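Local coordinates for protein methane monooxygenase hydroxylase, MmoD (PDB 6D7K) that binds the hydroxylase of soluble methane monooxygenase and probably regulates it, at residues S67-K70 against R71-E74; T29-D33 against Y34-W38; L53-D56 against S57-A61. All coordinates share one frame; numbering follows the deposited sequence.

Contacts 1 and 3 sit on the same helix, 55-74: contact 3 at its first turn, contact 1 at its last turns, with their centres about 20 Å apart. Contact 2 is the tip of the hairpin made by strands 25-31 and 36-42. It lies against the start of the helix, its centre about 9 Å from that of contact 3, and T29 OG1 comes within 3.1 Å of S58 OG, a probable hydrogen bond. W36 packs there on S54 and F55. Contacts 1 and 2 lie on opposite sides of the chain's centre, about 25 Å apart between centres. Side chains from all three reach chains of another protein.

Contact 1 of 3, residues S67-K70 against R71-E74; sequences SHFK and RQDE
H68 and Q72, one turn apart, meet ring against amide: the imidazole CE1 of H68 lies 3.7 Å from Q72 CD, and the two planes are inclined by 32°, so this is a slanted approach rather than a stack. H68 reaches that position because its CG is anti to the backbone N (chi1 159°); the CB bond starts off away from the following turn, but the ring swings back towards it. Q72 answers with a chain that stays extended beyond CG and carries the amide out across the imidazole at a slant. Its OE1 is on the F69 side: Q72 OE1 lies 4.1 Å from F69 CD1, and there the two side chains run next to each other in the same direction, with ring and amide planes 20° apart. The amide thus packs by van der Waals contact against both rings. H68 ND1 hydrogen-bonds to a polar side chain on the chain of another protein.

Underneath runs the regular i to i+4 ladder of an alpha helix, here the C-terminal turns of helix 55-74, with four successive bonds from R71 N to S67 O through to E74 N to K70 O; in the second of them Q72 N lies 3.0 Å from H68 O. On the other flank, R71 sends its guanidinium back past S67, whose OG lies at the edge of the group, near its plane and 3.8 Å from R71 NH2, a loose approach. K70 and D73 send their charged ends towards the turn between strands 17-21 and 25-31, where K70 NZ makes a salt bridge to D22, while D73 OD2 takes a hydrogen bond with Y25 OH and a salt bridge with R24. The F69 ring packs on Y25 and forms a cation-pi contact with R42.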
# COMPACT_ATOMS: atom_id res chain seq x y z
N SER H 67 7.75 -27.38 -4.88
CA SER H 67 7.51 -28.27 -3.76
C SER H 67 6.93 -27.50 -2.59
O SER H 67 6.08 -28.02 -1.86
CB SER H 67 8.81 -28.97 -3.37
OG SER H 67 9.02 -28.93 -1.97
N HIS H 68 7.35 -26.25 -2.42
CA HIS H 68 6.87 -25.45 -1.30
C HIS H 68 5.44 -25.02 -1.55
O HIS H 68 4.57 -25.21 -0.69
CB HIS H 68 7.81 -24.25 -1.08
CG HIS H 68 7.19 -23.12 -0.33
ND1 HIS H 68 6.76 -23.24 0.98
CD2 HIS H 68 6.91 -21.85 -0.70
CE1 HIS H 68 6.24 -22.09 1.37
NE2 HIS H 68 6.32 -21.23 0.37
N PHE H 69 5.17 -24.46 -2.73
CA PHE H 69 3.81 -24.11 -3.10
C PHE H 69 2.86 -25.30 -2.97
O PHE H 69 1.79 -25.20 -2.37
CB PHE H 69 3.79 -23.55 -4.52
CG PHE H 69 4.39 -22.19 -4.63
CD1 PHE H 69 4.81 -21.52 -3.50
CD2 PHE H 69 4.52 -21.56 -5.84
CE1 PHE H 69 5.37 -20.26 -3.58
CE2 PHE H 69 5.08 -20.29 -5.93
CZ PHE H 69 5.50 -19.64 -4.81
N LYS H 70 3.24 -26.45 -3.54
CA LYS H 70 2.33 -27.60 -3.51
C LYS H 70 2.07 -28.07 -2.09
O LYS H 70 0.93 -28.44 -1.76
CB LYS H 70 2.89 -28.73 -4.38
CG LYS H 70 2.90 -28.40 -5.86
CD LYS H 70 3.53 -29.50 -6.68
CE LYS H 70 3.61 -29.11 -8.15
NZ LYS H 70 2.34 -29.37 -8.87
N ARG H 71 3.09 -28.07 -1.23
CA ARG H 71 2.89 -28.35 0.18
C ARG H 71 1.88 -27.39 0.80
O ARG H 71 1.05 -27.80 1.62
CB ARG H 71 4.22 -28.27 0.93
CG ARG H 71 4.69 -29.58 1.50
CD ARG H 71 6.03 -29.41 2.17
NE ARG H 71 7.13 -29.94 1.36
CZ ARG H 71 7.58 -31.19 1.45
NH1 ARG H 71 7.02 -32.02 2.32
NH2 ARG H 71 8.59 -31.61 0.68
N GLN H 72 1.95 -26.11 0.44
CA GLN H 72 0.97 -25.15 0.93
C GLN H 72 -0.43 -25.55 0.48
O GLN H 72 -1.37 -25.59 1.29
CB GLN H 72 1.30 -23.73 0.44
CG GLN H 72 2.52 -23.11 1.15
CD GLN H 72 2.61 -21.59 1.03
OE1 GLN H 72 2.58 -21.03 -0.07
NE2 GLN H 72 2.75 -20.92 2.18
N ASP H 73 -0.59 -25.87 -0.80
CA ASP H 73 -1.88 -26.32 -1.30
C ASP H 73 -2.34 -27.59 -0.59
O ASP H 73 -3.45 -27.65 -0.06
CB ASP H 73 -1.80 -26.53 -2.81
CG ASP H 73 -1.28 -25.30 -3.54
OD1 ASP H 73 -1.36 -24.19 -2.97
OD2 ASP H 73 -0.80 -25.45 -4.68
N GLU H 74 -1.48 -28.61 -0.53
CA GLU H 74 -1.84 -29.85 0.14
C GLU H 74 -2.33 -29.60 1.56
O GLU H 74 -3.19 -30.34 2.06
CB GLU H 74 -0.66 -30.82 0.15
CG GLU H 74 -0.27 -31.35 -1.22
CD GLU H 74 1.12 -31.98 -1.25
OE1 GLU H 74 1.71 -32.19 -0.16
OE2 GLU H 74 1.62 -32.25 -2.36

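Contact 2 of 3, residues T29-D33 against Y34-W38; sequences TVDLD and YMWRW
W36 lays its indole across the D31 side chain of the preceding strand, and the route from its CB outward explains most of this contact. W36 CB sits 3.7 Å from V30 O. CG is anti to the carbonyl carbon (chi1 -77°), which leans the ring over towards strand 25-31. On one border of the indole, W36 CE3 comes 3.5 Å from T29 OG1, which lies at the ring edge and has its hydrogen-bond partner in S58. On the pyrrole side, W36 NE1 passes 3.6 Å from D31 OD1. Farther out, the six-membered ring of W36 carries D31 on its face: D31 CB stands 3.6 Å from the ring centroid, 8° off the normal, a CH-pi contact. The carboxylate continues in the same layer, its plane only 11° from that of the indole. D31 OD2 lies 3.4 Å from W36 CZ2 and also has a long, weak ion pair with a basic side chain on the chain of another protein. With an alanine at W36 the indole face is gone, which would probably leave the D31 carboxylate held mainly by its turn bond and open a gap beside T29.

That bond runs from D33 N to D31 OD1, met from above the carboxylate plane, and makes an Asx turn. Just beyond, Y34 N bonds weakly to L32 O across D33, whose positive phi and negative psi fit a classic gamma turn. L32 N closes the loop on M35 O at 2.8 Å. Behind it, V30 and R37 form the hydrogen-bonded pair, V30 N to R37 O at 3.0 Å and R37 N to V30 O at 2.9 Å, between the non-hydrogen-bonded pairs T29-W38 and D31-W36. Together they make the closed end of an antiparallel beta hairpin, strands 25-31 and 36-42, the middle pair of this chain's four-stranded sheet.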
# COMPACT_ATOMS: atom_id res chain seq x y z
N THR H 29 11.70 -19.97 -18.21
CA THR H 29 13.07 -19.56 -18.04
C THR H 29 13.65 -19.00 -19.32
O THR H 29 13.40 -19.47 -20.35
CB THR H 29 13.96 -20.64 -17.45
OG1 THR H 29 15.18 -20.05 -17.08
CG2 THR H 29 14.24 -21.63 -18.39
N VAL H 30 14.42 -17.95 -19.21
CA VAL H 30 15.03 -17.32 -20.33
C VAL H 30 16.48 -17.01 -20.07
O VAL H 30 16.82 -16.62 -19.03
CB VAL H 30 14.27 -16.07 -20.70
CG1 VAL H 30 14.42 -15.03 -19.65
CG2 VAL H 30 14.73 -15.51 -21.98
N ASP H 31 17.32 -17.23 -21.06
CA ASP H 31 18.74 -17.01 -21.06
C ASP H 31 19.00 -15.56 -21.31
O ASP H 31 18.66 -15.05 -22.31
CB ASP H 31 19.31 -17.79 -22.21
CG ASP H 31 20.77 -17.98 -22.16
OD1 ASP H 31 21.44 -17.39 -21.33
OD2 ASP H 31 21.26 -18.75 -22.96
N LEU H 32 19.68 -14.91 -20.39
CA LEU H 32 19.94 -13.54 -20.55
C LEU H 32 21.39 -13.22 -20.65
O LEU H 32 21.71 -12.10 -20.44
CB LEU H 32 19.41 -12.78 -19.36
CG LEU H 32 17.94 -12.64 -19.03
CD1 LEU H 32 17.85 -11.71 -17.87
CD2 LEU H 32 17.16 -12.09 -20.18
N ASP H 33 22.19 -14.22 -21.01
CA ASP H 33 23.65 -14.26 -21.14
C ASP H 33 24.33 -14.38 -19.80
O ASP H 33 24.94 -15.34 -19.51
CB ASP H 33 24.31 -13.11 -21.91
CG ASP H 33 24.98 -13.52 -23.12
OD1 ASP H 33 26.03 -14.15 -23.01
OD2 ASP H 33 24.48 -13.15 -24.19
N TYR H 34 24.21 -13.35 -19.00
CA TYR H 34 24.83 -13.31 -17.73
C TYR H 34 24.11 -14.13 -16.69
O TYR H 34 24.70 -14.58 -15.78
CB TYR H 34 24.99 -11.88 -17.30
CG TYR H 34 23.74 -11.17 -16.89
CD1 TYR H 34 23.28 -11.25 -15.61
CD2 TYR H 34 23.04 -10.39 -17.77
CE1 TYR H 34 22.15 -10.61 -15.24
CE2 TYR H 34 21.92 -9.74 -17.38
CZ TYR H 34 21.49 -9.86 -16.12
OH TYR H 34 20.39 -9.24 -15.72
N MET H 35 22.83 -14.36 -16.89
CA MET H 35 22.04 -15.14 -15.98
C MET H 35 20.84 -15.72 -16.64
O MET H 35 20.58 -15.44 -17.75
CB MET H 35 21.59 -14.23 -14.87
CG MET H 35 21.53 -14.82 -13.51
SD MET H 35 23.04 -15.40 -12.86
CE MET H 35 22.42 -15.96 -11.34
N TRP H 36 20.10 -16.56 -15.96
CA TRP H 36 18.88 -17.08 -16.52
C TRP H 36 17.74 -16.62 -15.62
O TRP H 36 17.84 -16.72 -14.46
CB TRP H 36 18.90 -18.60 -16.62
CG TRP H 36 19.67 -19.20 -17.70
CD1 TRP H 36 20.97 -19.29 -17.77
CD2 TRP H 36 19.17 -19.90 -18.82
NE1 TRP H 36 21.35 -19.95 -18.86
CE2 TRP H 36 20.25 -20.34 -19.53
CE3 TRP H 36 17.91 -20.17 -19.30
CZ2 TRP H 36 20.11 -21.04 -20.68
CZ3 TRP H 36 17.79 -20.83 -20.42
CH2 TRP H 36 18.87 -21.28 -21.10
N ARG H 37 16.67 -16.10 -16.18
CA ARG H 37 15.56 -15.60 -15.42
C ARG H 37 14.37 -16.50 -15.45
O ARG H 37 13.92 -16.82 -16.45
CB ARG H 37 15.15 -14.25 -15.96
CG ARG H 37 14.67 -13.29 -14.93
CD ARG H 37 13.44 -12.53 -15.36
NE ARG H 37 13.80 -11.29 -15.99
CZ ARG H 37 13.57 -10.08 -15.51
NH1 ARG H 37 12.93 -9.91 -14.39
NH2 ARG H 37 13.99 -9.02 -16.17
N TRP H 38 13.82 -16.86 -14.33
CA TRP H 38 12.68 -17.75 -14.37
C TRP H 38 11.51 -17.12 -13.61
O TRP H 38 11.70 -16.26 -12.75
CB TRP H 38 13.03 -19.13 -13.80
CG TRP H 38 13.79 -19.15 -12.48
CD1 TRP H 38 15.14 -19.33 -12.32
CD2 TRP H 38 13.24 -19.05 -11.16
NE1 TRP H 38 15.46 -19.33 -10.98
CE2 TRP H 38 14.31 -19.16 -10.25
CE3 TRP H 38 11.95 -18.88 -10.66
CZ2 TRP H 38 14.12 -19.09 -8.89
CZ3 TRP H 38 11.78 -18.81 -9.30
CH2 TRP H 38 12.86 -18.92 -8.43

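Contact 3 of 3, residues L53-D56 against S57-A61; sequences LSFD and SSRKA
S54 O receives S58 N at 2.8 Å, the first full-turn bond of helix 55-74. S58 OG lies 3.1 Å from S54 O and also hydrogen-bonds with T29 OG1 of strand 25-31. S54 is the N-cap, and it exchanges bonds with S57: S57 N gives to S54 OG at 3.1 Å, nearly straight, while the return bond from S54 N to S57 OG, also 3.1 Å, is weak and bent. This is a capping box, which satisfies a backbone N-H of the first turn that has no earlier carbonyl to use. The hydroxyls of S54 and S57 each also hydrogen-bond to an acidic side chain on the chain of another protein.

Next to the cap, F55 meets R59, one turn later. With its CG anti to the backbone N (chi1 -176°), F55 turns its ring towards the following turn, where the R59 chain passes over one face. R59 CD comes 3.4 Å from F55 CE2, and the guanidinium is tilted 41° to the ring, a contact carried mainly by the methylene chain. R59 N also bonds to F55 O at 3.1 Å.

F55 packs on I17 and I19 of strand 17-21, S58 lies against W36, W38 and S52, and A61 touches W38 and S52; with the S58-T29 bond, the first two turns rest across the four-stranded sheet.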
# COMPACT_ATOMS: atom_id res chain seq x y z
N LEU H 53 22.09 -19.77 -12.43
CA LEU H 53 23.29 -19.73 -13.26
C LEU H 53 23.11 -20.41 -14.62
O LEU H 53 23.87 -20.12 -15.54
CB LEU H 53 24.47 -20.38 -12.54
CG LEU H 53 24.92 -19.83 -11.18
CD1 LEU H 53 26.12 -20.60 -10.65
CD2 LEU H 53 25.22 -18.33 -11.23
N SER H 54 22.12 -21.29 -14.76
CA SER H 54 22.02 -22.09 -15.97
C SER H 54 20.60 -22.62 -16.12
O SER H 54 19.85 -22.69 -15.14
CB SER H 54 22.99 -23.27 -15.93
OG SER H 54 22.45 -24.30 -15.13
N PHE H 55 20.25 -23.03 -17.34
CA PHE H 55 19.01 -23.76 -17.55
C PHE H 55 18.87 -24.87 -16.52
O PHE H 55 17.83 -24.99 -15.87
CB PHE H 55 18.94 -24.33 -18.98
CG PHE H 55 17.62 -25.02 -19.31
CD1 PHE H 55 16.50 -24.27 -19.67
CD2 PHE H 55 17.51 -26.41 -19.26
CE1 PHE H 55 15.29 -24.88 -19.97
CE2 PHE H 55 16.30 -27.05 -19.56
CZ PHE H 55 15.19 -26.29 -19.92
N ASP H 56 19.93 -25.66 -16.34
CA ASP H 56 19.85 -26.82 -15.45
C ASP H 56 19.39 -26.40 -14.05
O ASP H 56 18.50 -27.03 -13.47
CB ASP H 56 21.20 -27.53 -15.35
CG ASP H 56 21.83 -27.86 -16.70
OD1 ASP H 56 22.01 -26.95 -17.56
OD2 ASP H 56 22.18 -29.05 -16.88
N SER H 57 20.02 -25.36 -13.48
CA SER H 57 19.69 -24.93 -12.11
C SER H 57 18.39 -24.12 -12.06
O SER H 57 17.77 -24.04 -10.99
CB SER H 57 20.86 -24.15 -11.49
OG SER H 57 21.42 -23.18 -12.37
N SER H 58 17.98 -23.52 -13.17
CA SER H 58 16.62 -23.01 -13.28
C SER H 58 15.60 -24.09 -12.96
O SER H 58 14.66 -23.86 -12.19
CB SER H 58 16.38 -22.47 -14.69
OG SER H 58 17.08 -21.26 -14.91
N ARG H 59 15.77 -25.27 -13.56
CA ARG H 59 14.82 -26.35 -13.32
C ARG H 59 14.83 -26.76 -11.86
O ARG H 59 13.77 -26.94 -11.24
CB ARG H 59 15.14 -27.54 -14.21
CG ARG H 59 14.99 -27.23 -15.69
CD ARG H 59 15.42 -28.40 -16.53
NE ARG H 59 14.31 -29.30 -16.81
CZ ARG H 59 14.43 -30.45 -17.48
NH1 ARG H 59 15.61 -30.85 -17.94
NH2 ARG H 59 13.35 -31.19 -17.69
N LYS H 60 16.02 -26.91 -11.29
CA LYS H 60 16.13 -27.34 -9.90
C LYS H 60 15.53 -26.29 -8.97
O LYS H 60 14.82 -26.64 -8.01
CB LYS H 60 17.60 -27.61 -9.58
CG LYS H 60 18.16 -28.78 -10.35
CD LYS H 60 17.85 -30.10 -9.63
CE LYS H 60 18.08 -29.97 -8.11
NZ LYS H 60 17.64 -31.14 -7.26
N ALA H 61 15.79 -25.01 -9.26
CA ALA H 61 15.24 -23.92 -8.47
C ALA H 61 13.72 -23.91 -8.50
O ALA H 61 13.06 -23.86 -7.45
CB ALA H 61 15.78 -22.59 -9.01